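Local coordinates for rhamnonate dehydratase (PDB 3FXG), which probably catalyses the magnesium-dependent dehydration of L-rhamnonate to its 2-keto-3-deoxy sugar acid, as a lyase of the enolase superfamily, at residues A[221-226]-A[245-250]; A[270-275]-A[294-299]. One frame throughout, in Å; residues are numbered along the deposited sequence.

Contact 1. Residues A[221-226]-A[245-250]. With MG (magnesium ion), chain I.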
# COMPACT_ATOMS: atom_id res chain seq x y z
N VAL A 221 -10.92 -10.08 -29.31
CA VAL A 221 -12.07 -9.19 -29.44
C VAL A 221 -11.69 -7.73 -29.26
O VAL A 221 -11.15 -7.35 -28.22
CB VAL A 221 -13.17 -9.56 -28.42
CG1 VAL A 221 -14.39 -8.67 -28.63
CG2 VAL A 221 -13.54 -11.03 -28.57
N ASP A 222 -11.97 -6.91 -30.27
CA ASP A 222 -11.66 -5.49 -30.20
C ASP A 222 -12.91 -4.75 -29.72
O ASP A 222 -13.99 -4.91 -30.28
CB ASP A 222 -11.25 -4.96 -31.57
CG ASP A 222 -10.64 -3.58 -31.50
OD1 ASP A 222 -11.34 -2.63 -31.09
OD2 ASP A 222 -9.45 -3.44 -31.86
N CYS A 223 -12.75 -3.93 -28.68
CA CYS A 223 -13.87 -3.20 -28.10
C CYS A 223 -13.86 -1.69 -28.35
O CYS A 223 -14.73 -0.97 -27.86
CB CYS A 223 -13.95 -3.50 -26.60
SG CYS A 223 -14.13 -5.27 -26.21
N TYR A 224 -12.88 -1.23 -29.12
CA TYR A 224 -12.74 0.19 -29.48
C TYR A 224 -13.13 1.18 -28.37
O TYR A 224 -14.04 2.00 -28.55
CB TYR A 224 -13.55 0.47 -30.76
CG TYR A 224 -13.19 1.75 -31.48
CD1 TYR A 224 -11.91 1.94 -32.02
CD2 TYR A 224 -14.10 2.80 -31.59
CE1 TYR A 224 -11.56 3.13 -32.67
CE2 TYR A 224 -13.76 4.00 -32.23
CZ TYR A 224 -12.49 4.16 -32.76
OH TYR A 224 -12.15 5.35 -33.36
N MSE A 225 -12.43 1.12 -27.24
CA MSE A 225 -12.64 1.99 -26.08
C MSE A 225 -14.10 2.30 -25.75
O MSE A 225 -14.42 3.37 -25.22
CB MSE A 225 -11.84 3.30 -26.26
CG MSE A 225 -12.18 4.14 -27.49
SE MSE A 225 -10.91 5.58 -27.93
CE MSE A 225 -11.27 5.69 -29.83
N SER A 226 -14.99 1.34 -26.01
CA SER A 226 -16.42 1.57 -25.81
C SER A 226 -17.12 1.01 -24.58
O SER A 226 -18.30 1.30 -24.38
CB SER A 226 -17.17 1.07 -27.04
OG SER A 226 -17.15 -0.35 -27.07
N ASN A 245 -8.83 -15.24 -26.71
CA ASN A 245 -7.40 -15.03 -26.48
C ASN A 245 -7.15 -13.76 -25.67
O ASN A 245 -6.46 -13.79 -24.64
CB ASN A 245 -6.66 -14.95 -27.81
CG ASN A 245 -5.15 -15.10 -27.65
OD1 ASN A 245 -4.38 -14.65 -28.50
ND2 ASN A 245 -4.73 -15.73 -26.57
N TRP A 246 -7.68 -12.63 -26.13
CA TRP A 246 -7.54 -11.39 -25.38
C TRP A 246 -8.63 -10.39 -25.75
O TRP A 246 -9.21 -10.46 -26.83
CB TRP A 246 -6.14 -10.77 -25.57
CG TRP A 246 -5.90 -9.98 -26.84
CD1 TRP A 246 -6.55 -8.84 -27.24
CD2 TRP A 246 -4.89 -10.24 -27.82
NE1 TRP A 246 -5.99 -8.37 -28.41
CE2 TRP A 246 -4.97 -9.21 -28.79
CE3 TRP A 246 -3.92 -11.23 -27.98
CZ2 TRP A 246 -4.12 -9.15 -29.90
CZ3 TRP A 246 -3.06 -11.18 -29.08
CH2 TRP A 246 -3.17 -10.14 -30.03
N TRP A 247 -8.90 -9.49 -24.82
CA TRP A 247 -9.90 -8.45 -24.99
C TRP A 247 -9.16 -7.13 -25.15
O TRP A 247 -8.40 -6.72 -24.27
CB TRP A 247 -10.83 -8.41 -23.78
CG TRP A 247 -11.62 -9.68 -23.63
CD1 TRP A 247 -11.20 -10.85 -23.08
CD2 TRP A 247 -12.96 -9.90 -24.07
NE1 TRP A 247 -12.21 -11.79 -23.15
CE2 TRP A 247 -13.30 -11.23 -23.76
CE3 TRP A 247 -13.92 -9.09 -24.71
CZ2 TRP A 247 -14.55 -11.78 -24.06
CZ3 TRP A 247 -15.17 -9.64 -25.01
CH2 TRP A 247 -15.47 -10.97 -24.68
N GLU A 248 -9.40 -6.47 -26.28
CA GLU A 248 -8.71 -5.22 -26.62
C GLU A 248 -9.46 -3.91 -26.42
O GLU A 248 -10.63 -3.77 -26.80
CB GLU A 248 -8.23 -5.32 -28.07
CG GLU A 248 -7.34 -4.18 -28.52
CD GLU A 248 -6.63 -4.50 -29.83
OE1 GLU A 248 -6.17 -5.65 -29.99
OE2 GLU A 248 -6.53 -3.60 -30.69
N GLU A 249 -8.75 -2.94 -25.85
CA GLU A 249 -9.26 -1.60 -25.58
C GLU A 249 -10.69 -1.58 -25.05
O GLU A 249 -11.55 -0.88 -25.59
CB GLU A 249 -9.16 -0.73 -26.84
CG GLU A 249 -8.88 0.74 -26.53
CD GLU A 249 -8.68 1.61 -27.76
OE1 GLU A 249 -8.22 2.77 -27.59
OE2 GLU A 249 -8.97 1.16 -28.89
N CYS A 250 -10.94 -2.34 -23.99
CA CYS A 250 -12.27 -2.41 -23.38
C CYS A 250 -12.69 -1.07 -22.79
O CYS A 250 -13.86 -0.70 -22.86
CB CYS A 250 -12.30 -3.45 -22.27
SG CYS A 250 -12.03 -5.13 -22.83
MG MG I . -7.74 -2.02 -31.69
O HOH W 1 -9.39 -0.76 -30.74
O HOH W 2 -6.94 -2.73 -33.93

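Contact 2. Residues A[270-275]-A[294-299]. With MG (magnesium ion), chain I.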
# COMPACT_ATOMS: atom_id res chain seq x y z
N LYS A 270 -6.50 -12.28 -20.64
CA LYS A 270 -5.63 -11.25 -21.19
C LYS A 270 -6.37 -10.01 -21.67
O LYS A 270 -7.42 -10.10 -22.31
CB LYS A 270 -4.81 -11.82 -22.36
CG LYS A 270 -3.89 -12.98 -21.97
CD LYS A 270 -2.80 -13.20 -23.02
CE LYS A 270 -3.32 -13.94 -24.23
NZ LYS A 270 -3.58 -15.37 -23.91
N PHE A 271 -5.81 -8.84 -21.35
CA PHE A 271 -6.38 -7.56 -21.74
C PHE A 271 -5.29 -6.72 -22.39
O PHE A 271 -4.13 -6.79 -21.98
CB PHE A 271 -6.95 -6.84 -20.52
CG PHE A 271 -8.15 -7.53 -19.94
CD1 PHE A 271 -9.41 -7.34 -20.49
CD2 PHE A 271 -8.00 -8.45 -18.90
CE1 PHE A 271 -10.51 -8.05 -20.02
CE2 PHE A 271 -9.10 -9.16 -18.42
CZ PHE A 271 -10.36 -8.96 -18.98
N THR A 272 -5.66 -5.94 -23.40
CA THR A 272 -4.70 -5.09 -24.10
C THR A 272 -5.30 -3.72 -24.38
O THR A 272 -6.51 -3.53 -24.26
CB THR A 272 -4.29 -5.71 -25.47
OG1 THR A 272 -5.36 -5.53 -26.41
CG2 THR A 272 -4.02 -7.21 -25.32
N THR A 273 -4.45 -2.77 -24.74
CA THR A 273 -4.91 -1.42 -25.06
C THR A 273 -3.70 -0.57 -25.44
O THR A 273 -2.57 -1.07 -25.45
CB THR A 273 -5.61 -0.75 -23.85
OG1 THR A 273 -6.19 0.49 -24.26
CG2 THR A 273 -4.61 -0.48 -22.72
N GLY A 274 -3.94 0.69 -25.79
CA GLY A 274 -2.84 1.57 -26.12
C GLY A 274 -2.84 2.30 -27.45
O GLY A 274 -2.07 3.24 -27.62
N GLU A 275 -3.67 1.90 -28.41
CA GLU A 275 -3.64 2.58 -29.70
C GLU A 275 -4.02 4.05 -29.59
O GLU A 275 -3.66 4.85 -30.46
CB GLU A 275 -4.52 1.86 -30.73
CG GLU A 275 -6.01 1.85 -30.47
CD GLU A 275 -6.73 0.89 -31.40
OE1 GLU A 275 -7.66 1.33 -32.12
OE2 GLU A 275 -6.35 -0.30 -31.42
N ILE A 294 -0.52 -6.81 -23.20
CA ILE A 294 0.08 -6.27 -24.41
C ILE A 294 -0.27 -4.79 -24.56
O ILE A 294 -1.41 -4.40 -24.33
CB ILE A 294 -0.46 -6.98 -25.68
CG1 ILE A 294 -0.20 -8.49 -25.60
CG2 ILE A 294 0.22 -6.41 -26.93
CD1 ILE A 294 -0.75 -9.25 -26.80
N ILE A 295 0.71 -3.97 -24.92
CA ILE A 295 0.42 -2.56 -25.15
C ILE A 295 0.48 -2.39 -26.66
O ILE A 295 1.33 -3.00 -27.33
CB ILE A 295 1.40 -1.62 -24.41
CG1 ILE A 295 2.84 -1.85 -24.86
CG2 ILE A 295 1.25 -1.84 -22.91
CD1 ILE A 295 3.81 -0.84 -24.27
N GLN A 296 -0.42 -1.57 -27.21
CA GLN A 296 -0.52 -1.43 -28.66
C GLN A 296 -0.53 -0.01 -29.22
O GLN A 296 -1.56 0.46 -29.71
CB GLN A 296 -1.79 -2.16 -29.10
CG GLN A 296 -1.89 -3.57 -28.53
CD GLN A 296 -3.30 -4.15 -28.63
OE1 GLN A 296 -4.25 -3.61 -28.05
NE2 GLN A 296 -3.44 -5.26 -29.35
N PRO A 297 0.61 0.68 -29.19
CA PRO A 297 0.64 2.04 -29.72
C PRO A 297 0.58 2.03 -31.25
O PRO A 297 0.92 1.03 -31.88
CB PRO A 297 1.98 2.57 -29.23
CG PRO A 297 2.84 1.36 -29.26
CD PRO A 297 1.93 0.29 -28.66
N ASP A 298 0.12 3.13 -31.82
CA ASP A 298 0.08 3.28 -33.27
C ASP A 298 1.29 4.17 -33.54
O ASP A 298 1.38 5.27 -33.00
CB ASP A 298 -1.21 3.97 -33.73
CG ASP A 298 -1.31 4.06 -35.24
OD1 ASP A 298 -0.44 4.70 -35.86
OD2 ASP A 298 -2.27 3.50 -35.81
N VAL A 299 2.22 3.69 -34.36
CA VAL A 299 3.43 4.43 -34.65
C VAL A 299 3.20 5.80 -35.29
O VAL A 299 4.03 6.70 -35.15
CB VAL A 299 4.39 3.62 -35.55
CG1 VAL A 299 3.80 3.47 -36.93
CG2 VAL A 299 5.75 4.29 -35.61
MG MG I . -7.74 -2.02 -31.69
O HOH W 3 -5.41 -0.72 -28.44
O HOH W 4 -0.89 5.29 -30.31
O HOH W 2 -6.94 -2.73 -33.93
O HOH W 1 -9.39 -0.76 -30.74

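Contact 1. Residues A[221-226]-A[245-250]
V221 and W247 form the tightly packed half of this parallel strand pair. V221 CB sits over one face of the indole, off-centre toward the rim and 3.8 Å from W247 CE3. C223 SG meets the same ring at its edge, 89° off the normal, and touches C250 SG. Three backbone bonds fix the register: V221 N to W246 O, E248 N to V221 O and C223 N to E248 O, the last with a donor-acceptor distance of 2.8 Å.

Opposite this apolar face, D222 and E248 turn to a hydrated magnesium ion. D222 CG, anti to its backbone N (chi1 -168°), carries the carboxylate to the metal side, where D222 OD1 accepts from Y224 N in an Asx turn and OD2 is the metal ligand. D222 OD2 and E248 OE2 each bind magnesium at 2.2 Å. D222 OD2 lies 3.1 Å from E248 OE2, as neighbouring ligands of one ion do, without a hydrogen bond between them. Water 1 joins the ion to D222 OD1 and E249 OE2.

The hold is looser beyond the strands, where M225 N reaches E249 O in a weak, bent bond (122°). E249 OE1 is hydrogen-bonded to H276 ND1. E248 OE1 is gripped by W246 NE1 and by K185 through a salt bridge, which should fix the carboxylate's rotation. The shared magnesium would be expected to offset the repulsion between D222 OD2 and E248 OE2.

Contact 2. Residues A[270-275]-A[294-299]
T272 OG1 lies above the plane of the Q296 amide, 53° out of it, and donates to Q296 OE1 at 2.8 Å. T272 CB also comes close to that oxygen. On the other branch of the amide, Q296 NE2 donates to E248 OE1. Q296 CG lies beside its own backbone N, anti to the carbonyl carbon (chi1 -49°), and the chain runs extended from there before the amide crosses T272.

Water 3 links this amide to the metal ligand. It accepts from E275 N and donates to both Q296 OE1 and E275 OE2, the same oxygen that binds magnesium at 2.2 Å. Q296 is thus a second-shell residue, reaching E275 through water.

T272 CG2 packs beside I294 CB at 3.6 Å. Between the backbones, T273 N to I294 O is long and weak at 3.5 Å, whereas Q296 N to T273 O is short at 2.8 Å. After that bond the chains part from regular pairing. G274 has a positive phi (125°), and its C lies 3.2 Å from Q296 O; the side turned to Q296 N has no room for a beta carbon. Water 4 then bridges E275 O and D298 N. D298 OD2 is hydrogen-bonded to H325 ND1, consistent with the His-Asp dyad of mandelate racemase relatives.

Helix 279-287 makes the crossover between strands 270-273 and 294-295, a beta-alpha-beta unit of a TIM-type barrel. Strand 246-248 flanks 270-273, F271 packs on helix 259-265, and I295 and P297 lie against helix 305-316.

In the fold
Contacts 1 and 2 are successive parallel pairs in one barrel sheet, their centres about 10 Å apart, and strands 246-248 and 270-273 join them. E249 N lies 2.8 Å from T272 O, a probable backbone hydrogen bond, and E248 CG packs 3.2 Å from T272 OG1. A second tie runs between side chains: E248 OE1 lies 2.8 Å from Q296 NE2, so the ligand of one contact is braced by the second shell of the other. Contact 1 supplies two protein ligands of the magnesium and contact 2 the third, while waters 1 and 2 also coordinate it. Three successive strand ends thereby converge on one metal site, the arrangement characteristic of the enolase superfamily.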